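Side-chain contacts in putative tetR-family transcriptional regulatory protein (Streptomyces coelicolor, PDB 2DG8), which probably binds DNA through an N-terminal helix-turn-helix domain and regulates transcription as a TetR-family dimer: residues Ala16-Leu19 with Asp20-Glu24; Asp99-Arg102 with Asp103-Thr107. All blocks are in the same frame, centred on the assembly; numbering follows the deposited sequence.

Interaction 1 (Ala16-Leu19 with Asp20-Glu24); sequences AATL and DLIAE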
loop_
_atom_site.group_PDB
_atom_site.type_symbol
_atom_site.label_atom_id
_atom_site.label_comp_id
_atom_site.label_asym_id
_atom_site.label_seq_id
_atom_site.Cartn_x
_atom_site.Cartn_y
_atom_site.Cartn_z
ATOM N N ALA A 16 16.906 13.233 -7.102
ATOM C CA ALA A 16 16.354 12.440 -8.194
ATOM C C ALA A 16 17.042 11.078 -8.298
ATOM O O ALA A 16 16.380 10.055 -8.460
ATOM C CB ALA A 16 16.494 13.199 -9.511
ATOM N N ALA A 17 18.368 11.073 -8.203
ATOM C CA ALA A 17 19.147 9.840 -8.294
ATOM C C ALA A 17 18.791 8.906 -7.140
ATOM O O ALA A 17 18.800 7.676 -7.286
ATOM C CB ALA A 17 20.636 10.168 -8.269
ATOM N N THR A 18 18.483 9.498 -5.990
ATOM C CA THR A 18 18.102 8.726 -4.814
ATOM C C THR A 18 16.773 8.008 -5.094
ATOM O O THR A 18 16.594 6.840 -4.753
ATOM C CB THR A 18 17.931 9.642 -3.583
ATOM O OG1 THR A 18 19.125 10.411 -3.389
ATOM C CG2 THR A 18 17.671 8.807 -2.326
ATOM N N LEU A 19 15.853 8.728 -5.724
ATOM C CA LEU A 19 14.538 8.197 -6.084
ATOM C C LEU A 19 14.707 7.093 -7.129
ATOM O O LEU A 19 14.107 6.031 -7.008
ATOM C CB LEU A 19 13.657 9.332 -6.628
ATOM C CG LEU A 19 12.445 9.813 -5.814
ATOM C CD1 LEU A 19 12.524 9.409 -4.349
ATOM C CD2 LEU A 19 12.347 11.319 -5.971
ATOM N N ASP A 20 15.525 7.349 -8.150
ATOM C CA ASP A 20 15.799 6.358 -9.187
ATOM C C ASP A 20 16.318 5.084 -8.512
ATOM O O ASP A 20 15.829 3.986 -8.772
ATOM C CB ASP A 20 16.881 6.862 -10.157
ATOM C CG ASP A 20 16.392 7.966 -11.082
ATOM O OD1 ASP A 20 17.250 8.596 -11.741
ATOM O OD2 ASP A 20 15.166 8.203 -11.163
ATOM N N LEU A 21 17.325 5.249 -7.653
ATOM C CA LEU A 21 17.933 4.134 -6.937
ATOM C C LEU A 21 16.905 3.323 -6.146
ATOM O O LEU A 21 16.842 2.103 -6.277
ATOM C CB LEU A 21 19.033 4.659 -6.000
ATOM C CG LEU A 21 19.885 3.681 -5.177
ATOM C CD1 LEU A 21 19.053 3.066 -4.059
ATOM C CD2 LEU A 21 20.448 2.595 -6.093
ATOM N N ILE A 22 16.098 3.992 -5.328
ATOM C CA ILE A 22 15.094 3.285 -4.535
ATOM C C ILE A 22 14.111 2.539 -5.440
ATOM O O ILE A 22 13.808 1.363 -5.212
ATOM C CB ILE A 22 14.316 4.265 -3.609
ATOM C CG1 ILE A 22 15.263 4.838 -2.548
ATOM C CG2 ILE A 22 13.149 3.548 -2.921
ATOM C CD1 ILE A 22 14.623 5.892 -1.663
ATOM N N ALA A 23 13.626 3.216 -6.479
ATOM C CA ALA A 23 12.675 2.601 -7.409
ATOM C C ALA A 23 13.249 1.347 -8.075
ATOM O O ALA A 23 12.583 0.323 -8.164
ATOM C CB ALA A 23 12.265 3.606 -8.472
ATOM N N GLU A 24 14.490 1.434 -8.535
ATOM C CA GLU A 24 15.139 0.321 -9.214
ATOM C C GLU A 24 15.688 -0.801 -8.337
ATOM O O GLU A 24 15.422 -1.974 -8.596
ATOM C CB GLU A 24 16.273 0.846 -10.096
ATOM C CG GLU A 24 15.823 1.725 -11.257
ATOM C CD GLU A 24 16.996 2.351 -12.006
ATOM O OE1 GLU A 24 17.932 1.609 -12.388
ATOM O OE2 GLU A 24 16.980 3.581 -12.216
#

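Interaction 2 (Asp99-Arg102 with Asp103-Thr107); sequences DSQR and DLVLT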
loop_
_atom_site.group_PDB
_atom_site.type_symbol
_atom_site.label_atom_id
_atom_site.label_comp_id
_atom_site.label_asym_id
_atom_site.label_seq_id
_atom_site.Cartn_x
_atom_site.Cartn_y
_atom_site.Cartn_z
ATOM N N ASP A 99 -0.149 3.801 -15.051
ATOM C CA ASP A 99 0.725 4.577 -15.918
ATOM C C ASP A 99 2.208 4.535 -15.597
ATOM O O ASP A 99 3.022 4.478 -16.500
ATOM C CB ASP A 99 0.246 6.024 -15.985
ATOM C CG ASP A 99 -0.993 6.187 -16.864
ATOM O OD1 ASP A 99 -1.455 7.331 -17.055
ATOM O OD2 ASP A 99 -1.509 5.163 -17.368
ATOM N N SER A 100 2.563 4.548 -14.321
ATOM C CA SER A 100 3.970 4.523 -13.945
ATOM C C SER A 100 4.301 3.463 -12.899
ATOM O O SER A 100 3.914 3.584 -11.739
ATOM C CB SER A 100 4.389 5.905 -13.428
ATOM O OG SER A 100 5.673 5.862 -12.822
ATOM N N GLN A 101 5.007 2.414 -13.308
ATOM C CA GLN A 101 5.389 1.380 -12.359
ATOM C C GLN A 101 6.387 1.968 -11.358
ATOM O O GLN A 101 6.420 1.563 -10.199
ATOM C CB GLN A 101 6.007 0.168 -13.076
ATOM C CG GLN A 101 6.562 -0.898 -12.127
ATOM C CD GLN A 101 6.909 -2.201 -12.829
ATOM O OE1 GLN A 101 7.445 -2.198 -13.939
ATOM N NE2 GLN A 101 6.616 -3.324 -12.177
ATOM N N ARG A 102 7.190 2.925 -11.812
ATOM C CA ARG A 102 8.177 3.585 -10.952
ATOM C C ARG A 102 7.457 4.304 -9.812
ATOM O O ARG A 102 7.869 4.224 -8.660
ATOM C CB ARG A 102 8.992 4.595 -11.765
ATOM C CG ARG A 102 9.835 5.561 -10.939
ATOM C CD ARG A 102 9.845 6.935 -11.596
ATOM N NE ARG A 102 10.629 7.923 -10.856
ATOM C CZ ARG A 102 11.954 7.906 -10.758
ATOM N NH1 ARG A 102 12.579 8.847 -10.061
ATOM N NH2 ARG A 102 12.657 6.951 -11.361
ATOM N N ASP A 103 6.377 5.007 -10.137
ATOM C CA ASP A 103 5.611 5.717 -9.121
ATOM C C ASP A 103 4.935 4.741 -8.148
ATOM O O ASP A 103 4.908 4.971 -6.934
ATOM C CB ASP A 103 4.580 6.630 -9.787
ATOM C CG ASP A 103 5.223 7.842 -10.454
ATOM O OD1 ASP A 103 4.506 8.619 -11.124
ATOM O OD2 ASP A 103 6.455 8.021 -10.298
ATOM N N LEU A 104 4.398 3.647 -8.679
ATOM C CA LEU A 104 3.755 2.641 -7.840
ATOM C C LEU A 104 4.778 2.065 -6.857
ATOM O O LEU A 104 4.496 1.913 -5.674
ATOM C CB LEU A 104 3.184 1.516 -8.711
ATOM C CG LEU A 104 2.664 0.266 -8.003
ATOM C CD1 LEU A 104 1.433 0.604 -7.146
ATOM C CD2 LEU A 104 2.329 -0.790 -9.059
ATOM N N VAL A 105 5.965 1.739 -7.359
ATOM C CA VAL A 105 7.026 1.183 -6.516
ATOM C C VAL A 105 7.494 2.178 -5.443
ATOM O O VAL A 105 7.671 1.805 -4.282
ATOM C CB VAL A 105 8.246 0.735 -7.392
ATOM C CG1 VAL A 105 9.423 0.320 -6.513
ATOM C CG2 VAL A 105 7.836 -0.420 -8.287
ATOM N N LEU A 106 7.677 3.443 -5.821
ATOM C CA LEU A 106 8.119 4.461 -4.862
ATOM C C LEU A 106 7.035 4.670 -3.809
ATOM O O LEU A 106 7.324 4.860 -2.622
ATOM C CB LEU A 106 8.441 5.775 -5.583
ATOM C CG LEU A 106 9.705 5.750 -6.473
ATOM C CD1 LEU A 106 9.858 7.079 -7.236
ATOM C CD2 LEU A 106 10.935 5.493 -5.602
ATOM N N THR A 107 5.780 4.620 -4.238
ATOM C CA THR A 107 4.678 4.769 -3.307
ATOM C C THR A 107 4.750 3.631 -2.287
ATOM O O THR A 107 4.674 3.857 -1.082
ATOM C CB THR A 107 3.296 4.699 -4.025
ATOM O OG1 THR A 107 3.190 5.758 -4.979
ATOM C CG2 THR A 107 2.169 4.832 -3.028
#

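Interaction 1 (Ala16-Leu19 with Asp20-Glu24)
Ile22 lies one turn beyond Thr18 on the same helix, and its side chain climbs back along that turn. Ile22 CB starts between the carbonyls of Thr18 and Leu19, 3.6 Å from Thr18 O. Ile22 CG1, turned away from its own carbonyl and alongside its backbone N (chi1 -66°), comes closer, 3.3 Å from Thr18 O. The chain then runs on extended, and its tip, Ile22 CD1, ends 4.3 Å from CG2 of Thr18, methyl to methyl. Branched, greasy Ile22 suits this place because its other neighbours include Phe61 of helix 53-77 and the loop residues Ile27 and Val30. Thr18 offers its methyl to the same interior, while its OG1 is bonded to Ile14 O, so a hydroxyl is tolerated in a buried position. Helix 10-25 is the first helix of the TetR-type DNA-binding domain and packs against helices 32-39 and 53-77. Its backbone is regular here: Ile22 N bonds to Thr18 O at 2.9 Å, nearly straight at 167°, and Asp20 N to Ala16 O likewise. The first torsion of Asp20 (chi1 -72°) turns its carboxylate back over the preceding turn. Asp20 OD2 lies 3.5 Å from Ala16 O, two acceptors without a hydrogen bond; its salt bridge is to Arg102.

Interaction 2 (Asp99-Arg102 with Asp103-Thr107)
Ser100 turns its hydroxyl oxygen onto the first turn of the helix that follows, where Ser100 OG accepts from Asp103 N at 2.9 Å. The side chain can do this because OG stands opposite the backbone N about the CA-CB bond (chi1 169°), which carries it over the first turn of the helix. Serine suits such a place, being short and a good acceptor. Asp103 leans back toward it, its CG 3.1 Å from Ser100 OG, but the carboxylate makes no hydrogen bond with that hydroxyl; its OD1 is held by His67 of helix 53-77. This is an N-cap, and it opens helix 101-116 in the ligand-binding-type C-terminal domain of a TetR-family protein. Next to it, Arg102 leaves the helix with a bend at chi2 (-143°), so that the chain travels across the next turn. Leu106 CD1 lies over one face of the guanidinium, 3.8 Å from Arg102 NE, whereas Asp103 OD2 sits near the plane at its edge, 4.2 Å from Arg102 NE, too far for a salt bridge. The guanidinium and carboxylate planes are 68° apart, and the arginine's salt bridge goes to Asp20 instead. Arginine suits the place because its CG and the flat guanidinium can lie against Leu106 CD1 while the charged end reaches on to Asp20. On another side, Gln101 stretches out, its CG 4.1 Å from Val105 CG2, and its NE2 bonds to Ala115 O of the second subunit.

From the N terminus, interaction 1 comes first, on helix 10-25, and interaction 2 follows at the start of helix 101-116. Each is a local contact within one continuous stretch and closes no long loop; they stand in series, neither nested nor crossing. The fold nevertheless brings their centres to about 11 Å from each other. The Asp20-Arg102 salt bridge, OD2 to NH2 at 2.8 Å, links the two stretches, and Leu106 CD2 packs on Leu19 O beside it. The DNA-binding region is thereby tied to the C-terminal region. Both stretches also meet the second subunit, whose Arg116 bonds to Ile22 O and Ala23 O and packs on Gln101 and Val105.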